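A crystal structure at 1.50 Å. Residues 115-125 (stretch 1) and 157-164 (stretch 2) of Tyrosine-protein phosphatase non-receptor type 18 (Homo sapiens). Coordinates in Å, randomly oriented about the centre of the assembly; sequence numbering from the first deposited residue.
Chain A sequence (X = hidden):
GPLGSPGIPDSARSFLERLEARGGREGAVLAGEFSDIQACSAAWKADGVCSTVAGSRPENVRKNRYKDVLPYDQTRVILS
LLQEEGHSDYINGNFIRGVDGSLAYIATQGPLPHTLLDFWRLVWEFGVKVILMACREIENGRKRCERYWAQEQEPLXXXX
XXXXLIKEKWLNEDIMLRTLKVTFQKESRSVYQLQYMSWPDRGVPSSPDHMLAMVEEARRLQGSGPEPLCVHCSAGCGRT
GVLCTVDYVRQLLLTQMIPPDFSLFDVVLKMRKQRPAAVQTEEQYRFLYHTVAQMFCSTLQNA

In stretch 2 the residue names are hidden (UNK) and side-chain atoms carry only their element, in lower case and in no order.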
# COMPACT_ATOMS: atom_id res chain seq x y z
N THR A 115 14.12 0.96 10.58
CA THR A 115 12.70 0.60 10.79
C THR A 115 12.32 -0.79 10.23
O THR A 115 11.15 -1.16 10.26
CB THR A 115 11.73 1.65 10.28
OG1 THR A 115 11.72 1.65 8.85
CG2 THR A 115 12.07 3.04 10.83
N LEU A 116 13.30 -1.58 9.80
CA LEU A 116 13.05 -2.96 9.34
C LEU A 116 12.33 -3.78 10.39
O LEU A 116 11.38 -4.51 10.12
CB LEU A 116 14.36 -3.67 8.99
CG LEU A 116 15.04 -3.29 7.68
CD1 LEU A 116 16.30 -4.17 7.52
CD2 LEU A 116 14.14 -3.51 6.46
N LEU A 117 12.79 -3.67 11.63
CA LEU A 117 12.18 -4.41 12.72
C LEU A 117 10.72 -3.96 12.89
O LEU A 117 9.80 -4.79 13.13
CB LEU A 117 12.99 -4.25 14.04
CG LEU A 117 12.35 -4.81 15.30
CD1 LEU A 117 12.07 -6.30 15.12
CD2 LEU A 117 13.28 -4.58 16.48
N ASP A 118 10.47 -2.65 12.80
CA ASP A 118 9.11 -2.15 12.94
C ASP A 118 8.17 -2.63 11.83
O ASP A 118 7.00 -2.94 12.04
CB ASP A 118 9.11 -0.64 13.04
CG ASP A 118 9.83 -0.13 14.28
OD1 ASP A 118 9.87 -0.87 15.30
OD2 ASP A 118 10.34 1.02 14.21
N PHE A 119 8.69 -2.69 10.61
CA PHE A 119 7.96 -3.25 9.49
C PHE A 119 7.51 -4.69 9.77
O PHE A 119 6.36 -5.04 9.57
CB PHE A 119 8.81 -3.17 8.21
CG PHE A 119 8.15 -3.72 7.02
CD1 PHE A 119 7.35 -2.90 6.23
CD2 PHE A 119 8.38 -5.02 6.62
CE1 PHE A 119 6.76 -3.40 5.07
CE2 PHE A 119 7.77 -5.52 5.49
CZ PHE A 119 6.95 -4.71 4.72
N TRP A 120 8.43 -5.51 10.28
CA TRP A 120 8.03 -6.90 10.61
C TRP A 120 7.10 -6.98 11.82
O TRP A 120 6.21 -7.80 11.85
CB TRP A 120 9.25 -7.82 10.74
CG TRP A 120 9.83 -8.14 9.39
CD1 TRP A 120 11.03 -7.73 8.89
CD2 TRP A 120 9.20 -8.90 8.36
NE1 TRP A 120 11.17 -8.18 7.61
CE2 TRP A 120 10.09 -8.92 7.26
CE3 TRP A 120 7.99 -9.58 8.25
CZ2 TRP A 120 9.78 -9.59 6.06
CZ3 TRP A 120 7.71 -10.27 7.07
CH2 TRP A 120 8.60 -10.23 5.99
N ARG A 121 7.26 -6.09 12.80
CA ARG A 121 6.27 -6.03 13.89
C ARG A 121 4.85 -5.76 13.35
O ARG A 121 3.85 -6.35 13.80
CB ARG A 121 6.64 -4.93 14.89
CG ARG A 121 7.84 -5.23 15.79
CD ARG A 121 8.37 -3.95 16.51
NE ARG A 121 7.40 -3.46 17.46
CZ ARG A 121 7.19 -2.18 17.80
NH1 ARG A 121 7.87 -1.16 17.29
NH2 ARG A 121 6.28 -1.97 18.72
N LEU A 122 4.77 -4.85 12.37
CA LEU A 122 3.50 -4.52 11.72
C LEU A 122 2.94 -5.77 11.05
O LEU A 122 1.80 -6.16 11.30
CB LEU A 122 3.70 -3.37 10.71
CG LEU A 122 2.51 -2.89 9.88
CD1 LEU A 122 2.82 -1.50 9.31
CD2 LEU A 122 2.20 -3.82 8.71
N VAL A 123 3.76 -6.41 10.20
CA VAL A 123 3.30 -7.57 9.45
C VAL A 123 2.84 -8.67 10.44
O VAL A 123 1.79 -9.29 10.27
CB VAL A 123 4.42 -8.06 8.53
CG1 VAL A 123 4.09 -9.45 7.97
CG2 VAL A 123 4.67 -7.04 7.43
N TRP A 124 3.63 -8.90 11.49
CA TRP A 124 3.29 -9.99 12.43
C TRP A 124 2.04 -9.66 13.26
O TRP A 124 1.10 -10.44 13.41
CB TRP A 124 4.48 -10.20 13.36
CG TRP A 124 4.39 -11.49 14.14
CD1 TRP A 124 3.79 -11.68 15.35
CD2 TRP A 124 4.82 -12.79 13.70
NE1 TRP A 124 3.84 -13.00 15.71
CE2 TRP A 124 4.50 -13.70 14.74
CE3 TRP A 124 5.47 -13.26 12.56
CZ2 TRP A 124 4.77 -15.06 14.64
CZ3 TRP A 124 5.76 -14.62 12.49
CH2 TRP A 124 5.40 -15.49 13.53
N GLU A 125 2.04 -8.47 13.83
CA GLU A 125 0.97 -8.09 14.77
C GLU A 125 -0.41 -8.18 14.13
O GLU A 125 -1.38 -8.66 14.76
CB GLU A 125 1.18 -6.67 15.32
CG GLU A 125 0.03 -6.21 16.23
CD GLU A 125 0.35 -4.98 17.07
OE1 GLU A 125 1.49 -4.46 17.02
OE2 GLU A 125 -0.60 -4.58 17.80
N UNK A 157 18.22 -11.97 9.48
CA UNK A 157 17.84 -11.74 10.87
C UNK A 157 17.64 -10.23 11.07
O UNK A 157 18.54 -9.43 10.81
c UNK A 157 17.56 -13.55 13.65
o UNK A 157 17.77 -14.65 13.14
n UNK A 157 16.57 -13.34 14.50
c UNK A 157 18.46 -12.35 13.32
c UNK A 157 18.90 -12.29 11.85
N UNK A 158 16.44 -9.85 11.46
CA UNK A 158 16.12 -8.50 11.82
C UNK A 158 15.55 -8.52 13.22
O UNK A 158 14.42 -8.94 13.44
o UNK A 158 15.49 -8.15 9.52
c UNK A 158 15.08 -7.91 10.88
c UNK A 158 14.93 -6.41 11.18
N UNK A 159 16.34 -8.10 14.20
CA UNK A 159 15.93 -8.24 15.56
C UNK A 159 15.56 -9.68 15.83
O UNK A 159 16.29 -10.61 15.45
N UNK A 160 14.39 -9.85 16.43
CA UNK A 160 13.88 -11.15 16.79
C UNK A 160 13.18 -11.93 15.63
O UNK A 160 12.68 -13.02 15.87
c UNK A 160 13.44 -10.46 19.28
c UNK A 160 12.27 -10.28 20.26
c UNK A 160 12.89 -10.98 17.94
c UNK A 160 14.48 -11.43 19.85
N UNK A 161 13.19 -11.38 14.42
CA UNK A 161 12.60 -12.02 13.22
C UNK A 161 13.66 -12.66 12.35
O UNK A 161 14.67 -12.04 12.08
c UNK A 161 11.83 -11.00 12.39
c UNK A 161 10.72 -9.34 13.86
c UNK A 161 9.59 -8.81 14.50
c UNK A 161 10.63 -10.46 13.07
c UNK A 161 8.40 -9.45 14.39
c UNK A 161 9.40 -11.08 12.95
c UNK A 161 8.30 -10.57 13.63
N UNK A 162 13.41 -13.88 11.89
CA UNK A 162 14.26 -14.57 10.96
C UNK A 162 13.42 -14.81 9.71
O UNK A 162 12.38 -15.48 9.79
s UNK A 162 15.79 -16.80 10.40
c UNK A 162 14.76 -15.88 11.57
N UNK A 163 13.84 -14.19 8.61
CA UNK A 163 13.15 -14.30 7.34
C UNK A 163 13.93 -15.26 6.43
O UNK A 163 15.13 -15.08 6.25
c UNK A 163 12.04 -12.99 5.44
c UNK A 163 13.03 -12.92 6.63
c UNK A 163 12.70 -11.81 7.64
c UNK A 163 11.36 -11.98 8.31
N UNK A 164 13.23 -16.26 5.90
CA UNK A 164 13.81 -17.24 4.99
C UNK A 164 13.09 -17.24 3.66
O UNK A 164 11.88 -17.16 3.62
o UNK A 164 14.43 -18.65 6.86
c UNK A 164 14.33 -19.68 4.71
c UNK A 164 13.72 -18.64 5.61

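Position 157 carries three carbons, the third bearing one oxygen and one nitrogen: an amide at the end of a two-methylene arm. It lies out of reach of the helix. This is Gln157, and its arm reaches forward into the turn, where NE2 donates a hydrogen bond to the backbone O of position 159 at 2.9 Å.

Position 158 has one carbon carrying an oxygen and a second carbon, and its CB points toward the helix. The terminal carbon rests against the first turn, by Leu116 and Leu117. The fork is that of a threonine, Thr158, whose methyl CG2 lies 3.5 Å from Leu117 N and 3.6 Å from Leu116 CB.

Position 159 has no side-chain atoms, so it is Gly159. Its phi of 54° favours glycine by itself, and the contact adds a second reason: an ideal CB would point toward the helix and sit 3.0 Å from Leu117 CD1, a clash.

At position 160 four carbons fork at the second, pointing sideways and exposed, which makes Leu160. With Gly159 it forms the middle of the type II' turn that runs from Thr158 to position 161, closed by hydrogen bonds in both directions between those two backbones.

Position 161 shows one carbon and then a ring of six carbons with no oxygen, buried and with its CB toward the helix. Trp120 CB stands over the ring face, 3.7 Å from the ring centroid and 8° off the normal, while Leu117 CD1 and Trp124 CB lie at the ring edge. This is Phe161: CD2 is 3.6 Å from Leu117 CD1, and CE1 is 3.8 Å from Trp124 CB. The Phe161 edge is also turned toward the Trp124 face in an offset edge-to-face pair.

Position 162 holds one carbon and one sulfur. Cys162 is out of reach, in keeping with the alternation of the strand.

Position 163 has four carbons forked at the first, one arm two carbons long. The end of that arm sits over the Trp120 six-membered ring. This is Ile163, its CD1 3.6 Å from that ring's centroid.

Position 164, one carbon bearing an oxygen and a carbon and again out of reach, is Thr164.

The contact works without a single hydrogen bond between the stretches. The strand crosses the helix at 82°, and alternation delivers Phe161 and Ile163 to the same side. Leu117, Trp120 and Trp124, spaced three and four residues apart, line the helix face that receives Phe161. The rule is apolar packing centred on one aromatic ring, with the Thr158 methyl packed against the helix start.

Stretch 2, residues 157-164: QTGLFCIT
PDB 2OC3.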